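Local structure of nodulation fucosyltransferase NodZ (Bradyrhizobium sp., 3SIW) at residues K218-T223 with D238-P243. The protein is a nodulation fucosyltransferase of the GT-B class, built from two Rossmann-like domains with GDP bound in the cleft between them. Residues are numbered along the deposited sequence; the frame is centred on the assembly and turned at random.
Sequences KVFLCT and DVFAVP. With GDP (guanosine-5'-diphosphate), chain B.
D238 meets K218 at the start of a parallel strand pairing: its carbonyl O accepts the backbone N of V219 at 2.9 Å, while its CB lies near K218 CG. V239 bridges to V219, their CA atoms 4.6 Å apart. The two valine side chains run side by side on one face of the sheet, V239 CG2 against V219 CB, and V239 CG1 reaches on to L221 CB. V219 O receives F240 N at 2.8 Å and a weaker CA-H...O approach from V239. L221 N donates in turn to F240 O, at 2.9 Å and 165° at the hydrogen, so V219 and L221 grip F240 from its N and O.

On the other face, the F240 ring is sandwiched. Its chi1 of 64° turns the ring over strand 217-223: F220 CA sits over one face, 4.1 Å from the centroid, and K218 NZ over the opposite face, 4.6 Å from the ring centroid, a cation-pi contact. The F220 ring, tilted 28° to it, is slid so far aside that the two barely overlap, its CD1 meeting F240 CE2. After F240 the direct backbone bonding gives way to water: A241 CB packs against L221 O, and one water accepts from V242 N and lies within hydrogen-bonding distance of L221 O. V242 CG2 touches the F220 ring at its edge.

Helix 226-235 links the two strands in a beta-alpha-beta unit and packs on the valine face through L221 and V239, whereas H165 stacks on F240 and F166 meets F220 edge-to-face. Within its sheet, 239-240 is the outermost strand beside 217-223, which also bonds to strand 170-176; F220 and V242 touch D270 of helix 258-274, whose carboxylate binds GDP.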
ATOM      1  N   LYS A 218     -22.782  -1.947 -10.103  1.00 28.71           N
ATOM      2  CA  LYS A 218     -22.651  -0.588  -9.596  1.00 27.47           C
ATOM      3  C   LYS A 218     -21.206  -0.153  -9.821  1.00 26.09           C
ATOM      4  O   LYS A 218     -20.309  -0.994 -10.023  1.00 26.10           O
ATOM      5  CB  LYS A 218     -23.083  -0.455  -8.131  1.00 25.76           C
ATOM      6  CG  LYS A 218     -24.558  -0.822  -7.871  1.00 33.95           C
ATOM      7  CD  LYS A 218     -24.954  -0.847  -6.352  1.00 43.19           C
ATOM      8  CE  LYS A 218     -24.500   0.403  -5.548  1.00 47.42           C
ATOM      9  NZ  LYS A 218     -25.062   0.473  -4.133  1.00 46.62           N
ATOM     10  N   VAL A 219     -20.983   1.152  -9.810  1.00 24.76           N
ATOM     11  CA  VAL A 219     -19.653   1.707  -9.922  1.00 23.44           C
ATOM     12  C   VAL A 219     -19.204   2.325  -8.595  1.00 23.41           C
ATOM     13  O   VAL A 219     -19.808   3.273  -8.099  1.00 23.48           O
ATOM     14  CB  VAL A 219     -19.561   2.736 -11.110  1.00 25.54           C
ATOM     15  CG1 VAL A 219     -18.197   3.386 -11.170  1.00 22.06           C
ATOM     16  CG2 VAL A 219     -19.917   2.039 -12.449  1.00 24.00           C
ATOM     17  N   PHE A 220     -18.099   1.818  -8.056  1.00 22.25           N
ATOM     18  CA  PHE A 220     -17.474   2.364  -6.839  1.00 21.37           C
ATOM     19  C   PHE A 220     -16.296   3.268  -7.236  1.00 23.49           C
ATOM     20  O   PHE A 220     -15.324   2.789  -7.815  1.00 23.65           O
ATOM     21  CB  PHE A 220     -17.003   1.190  -5.986  1.00 21.69           C
ATOM     22  CG  PHE A 220     -16.225   1.577  -4.781  1.00 19.62           C
ATOM     23  CD1 PHE A 220     -16.687   2.525  -3.937  1.00 20.33           C
ATOM     24  CD2 PHE A 220     -15.044   0.993  -4.506  1.00 20.28           C
ATOM     25  CE1 PHE A 220     -16.003   2.887  -2.798  1.00 27.17           C
ATOM     26  CE2 PHE A 220     -14.350   1.348  -3.368  1.00 24.39           C
ATOM     27  CZ  PHE A 220     -14.819   2.312  -2.533  1.00 24.41           C
ATOM     28  N   LEU A 221     -16.396   4.568  -6.970  1.00 21.82           N
ATOM     29  CA  LEU A 221     -15.339   5.494  -7.262  1.00 24.22           C
ATOM     30  C   LEU A 221     -14.510   5.862  -6.034  1.00 24.67           C
ATOM     31  O   LEU A 221     -15.057   6.274  -4.983  1.00 25.30           O
ATOM     32  CB  LEU A 221     -15.957   6.762  -7.806  1.00 25.97           C
ATOM     33  CG  LEU A 221     -15.047   7.867  -8.286  1.00 28.82           C
ATOM     34  CD1 LEU A 221     -14.135   7.333  -9.391  1.00 25.14           C
ATOM     35  CD2 LEU A 221     -15.934   8.999  -8.823  1.00 32.50           C
ATOM     36  N   CYS A 222     -13.196   5.723  -6.180  1.00 24.85           N
ATOM     37  CA  CYS A 222     -12.218   6.140  -5.183  1.00 25.60           C
ATOM     38  C   CYS A 222     -11.327   7.177  -5.833  1.00 26.77           C
ATOM     39  O   CYS A 222     -10.599   6.887  -6.757  1.00 26.52           O
ATOM     40  CB  CYS A 222     -11.360   4.967  -4.718  1.00 24.17           C
ATOM     41  SG  CYS A 222     -12.344   3.704  -3.976  1.00 28.36           S
ATOM     42  N   THR A 223     -11.398   8.396  -5.352  1.00 27.87           N
ATOM     43  CA  THR A 223     -10.630   9.441  -5.946  1.00 30.84           C
ATOM     44  C   THR A 223     -10.282  10.378  -4.843  1.00 35.38           C
ATOM     45  O   THR A 223     -10.977  10.450  -3.820  1.00 33.86           O
ATOM     46  CB  THR A 223     -11.423  10.194  -7.025  1.00 31.56           C
ATOM     47  OG1 THR A 223     -10.626  11.235  -7.564  1.00 31.37           O
ATOM     48  CG2 THR A 223     -12.753  10.792  -6.485  1.00 32.86           C
ATOM     49  N   ASP A 238     -25.639   4.662 -10.881  1.00 31.28           N
ATOM     50  CA  ASP A 238     -25.220   3.780  -9.792  1.00 30.98           C
ATOM     51  C   ASP A 238     -23.742   3.978  -9.394  1.00 29.02           C
ATOM     52  O   ASP A 238     -23.058   3.012  -9.088  1.00 28.64           O
ATOM     53  CB  ASP A 238     -25.534   2.311 -10.131  1.00 31.61           C
ATOM     54  CG  ASP A 238     -26.983   2.108 -10.575  1.00 39.24           C
ATOM     55  OD1 ASP A 238     -27.901   2.461  -9.789  1.00 43.67           O
ATOM     56  OD2 ASP A 238     -27.195   1.649 -11.736  1.00 43.09           O
ATOM     57  N   VAL A 239     -23.265   5.219  -9.411  1.00 27.96           N
ATOM     58  CA  VAL A 239     -21.930   5.535  -8.910  1.00 26.56           C
ATOM     59  C   VAL A 239     -22.067   5.840  -7.432  1.00 27.09           C
ATOM     60  O   VAL A 239     -22.936   6.595  -7.010  1.00 26.07           O
ATOM     61  CB  VAL A 239     -21.239   6.688  -9.703  1.00 26.67           C
ATOM     62  CG1 VAL A 239     -19.860   7.065  -9.093  1.00 27.80           C
ATOM     63  CG2 VAL A 239     -21.090   6.306 -11.152  1.00 24.91           C
ATOM     64  N   PHE A 240     -21.218   5.236  -6.627  1.00 24.57           N
ATOM     65  CA  PHE A 240     -21.109   5.670  -5.239  1.00 25.50           C
ATOM     66  C   PHE A 240     -19.677   5.759  -4.816  1.00 23.85           C
ATOM     67  O   PHE A 240     -18.831   5.173  -5.432  1.00 23.48           O
ATOM     68  CB  PHE A 240     -21.847   4.685  -4.297  1.00 25.45           C
ATOM     69  CG  PHE A 240     -21.260   3.324  -4.286  1.00 22.01           C
ATOM     70  CD1 PHE A 240     -21.473   2.465  -5.338  1.00 26.81           C
ATOM     71  CD2 PHE A 240     -20.487   2.893  -3.215  1.00 28.15           C
ATOM     72  CE1 PHE A 240     -20.909   1.170  -5.328  1.00 28.75           C
ATOM     73  CE2 PHE A 240     -19.918   1.613  -3.209  1.00 29.26           C
ATOM     74  CZ  PHE A 240     -20.141   0.759  -4.291  1.00 26.79           C
ATOM     75  N   ALA A 241     -19.450   6.421  -3.685  1.00 24.84           N
ATOM     76  CA  ALA A 241     -18.133   6.560  -3.088  1.00 24.56           C
ATOM     77  C   ALA A 241     -18.287   6.571  -1.582  1.00 26.22           C
ATOM     78  O   ALA A 241     -19.351   6.904  -1.068  1.00 27.33           O
ATOM     79  CB  ALA A 241     -17.478   7.881  -3.517  1.00 25.02           C
ATOM     80  N   VAL A 242     -17.195   6.334  -0.881  1.00 25.45           N
ATOM     81  CA  VAL A 242     -17.208   6.491   0.565  1.00 28.17           C
ATOM     82  C   VAL A 242     -17.110   7.996   0.884  1.00 31.19           C
ATOM     83  O   VAL A 242     -16.233   8.678   0.351  1.00 31.15           O
ATOM     84  CB  VAL A 242     -16.011   5.782   1.231  1.00 26.87           C
ATOM     85  CG1 VAL A 242     -16.195   5.902   2.809  1.00 29.50           C
ATOM     86  CG2 VAL A 242     -15.962   4.349   0.770  1.00 26.41           C
ATOM     87  N   PRO A 243     -18.041   8.523   1.681  1.00 35.76           N
ATOM     88  CA  PRO A 243     -17.965   9.952   1.961  1.00 40.16           C
ATOM     89  C   PRO A 243     -16.641  10.270   2.653  1.00 43.03           C
ATOM     90  O   PRO A 243     -16.237   9.553   3.588  1.00 40.36           O
ATOM     91  CB  PRO A 243     -19.150  10.220   2.912  1.00 42.93           C
ATOM     92  CG  PRO A 243     -20.109   9.062   2.668  1.00 40.20           C
ATOM     93  CD  PRO A 243     -19.207   7.874   2.329  1.00 36.32           C
TER
HETATM   94  PB  GDP B 400       0.399   5.960  -5.112  0.90 38.61           P
HETATM   95  O1B GDP B 400       1.546   4.924  -5.670  0.90 33.08           O
HETATM   96  O2B GDP B 400      -0.704   6.448  -6.029  0.90 34.92           O
HETATM   97  O3B GDP B 400       1.241   7.212  -4.529  0.90 40.55           O
HETATM   98  O3A GDP B 400      -0.351   5.062  -3.904  0.90 35.00           O
HETATM   99  PA  GDP B 400      -0.052   5.013  -2.319  0.90 36.10           P
HETATM  100  O1A GDP B 400      -1.172   4.240  -1.662  0.90 32.13           O
HETATM  101  O2A GDP B 400       1.321   4.602  -1.997  0.90 31.29           O
HETATM  102  O5' GDP B 400      -0.192   6.673  -1.992  0.90 36.53           O
HETATM  103  C5' GDP B 400      -1.411   7.321  -2.288  0.90 37.12           C
HETATM  104  C4' GDP B 400      -2.053   7.929  -1.064  0.90 38.59           C
HETATM  105  O4' GDP B 400      -2.908   9.058  -1.521  0.90 34.21           O
HETATM  106  C3' GDP B 400      -3.021   6.850  -0.653  0.90 31.99           C
HETATM  107  O3' GDP B 400      -2.504   5.889   0.260  0.90 35.93           O
HETATM  108  C2' GDP B 400      -4.080   7.700   0.049  0.90 34.19           C
HETATM  109  O2' GDP B 400      -3.586   8.157   1.349  0.90 35.49           O
HETATM  110  C1' GDP B 400      -4.240   8.869  -0.971  0.90 33.91           C
HETATM  111  N9  GDP B 400      -5.149   8.395  -2.026  0.90 33.72           N
HETATM  112  C8  GDP B 400      -4.871   8.119  -3.325  0.90 34.13           C
HETATM  113  N7  GDP B 400      -5.991   7.687  -3.930  0.90 32.92           N
HETATM  114  C5  GDP B 400      -6.970   7.632  -3.015  0.90 29.30           C
HETATM  115  C6  GDP B 400      -8.319   7.266  -3.036  0.90 34.99           C
HETATM  116  O6  GDP B 400      -8.880   6.854  -4.057  0.90 35.49           O
HETATM  117  N1  GDP B 400      -9.070   7.324  -1.845  0.90 32.35           N
HETATM  118  C2  GDP B 400      -8.468   7.784  -0.671  0.90 25.15           C
HETATM  119  N2  GDP B 400      -9.179   7.869   0.478  0.90 32.23           N
HETATM  120  N3  GDP B 400      -7.185   8.156  -0.699  0.90 28.52           N
HETATM  121  C4  GDP B 400      -6.428   8.077  -1.811  0.90 35.59           C
HETATM  122  O   HOH W   1     -14.634   6.060  -2.083  1.00 25.77           O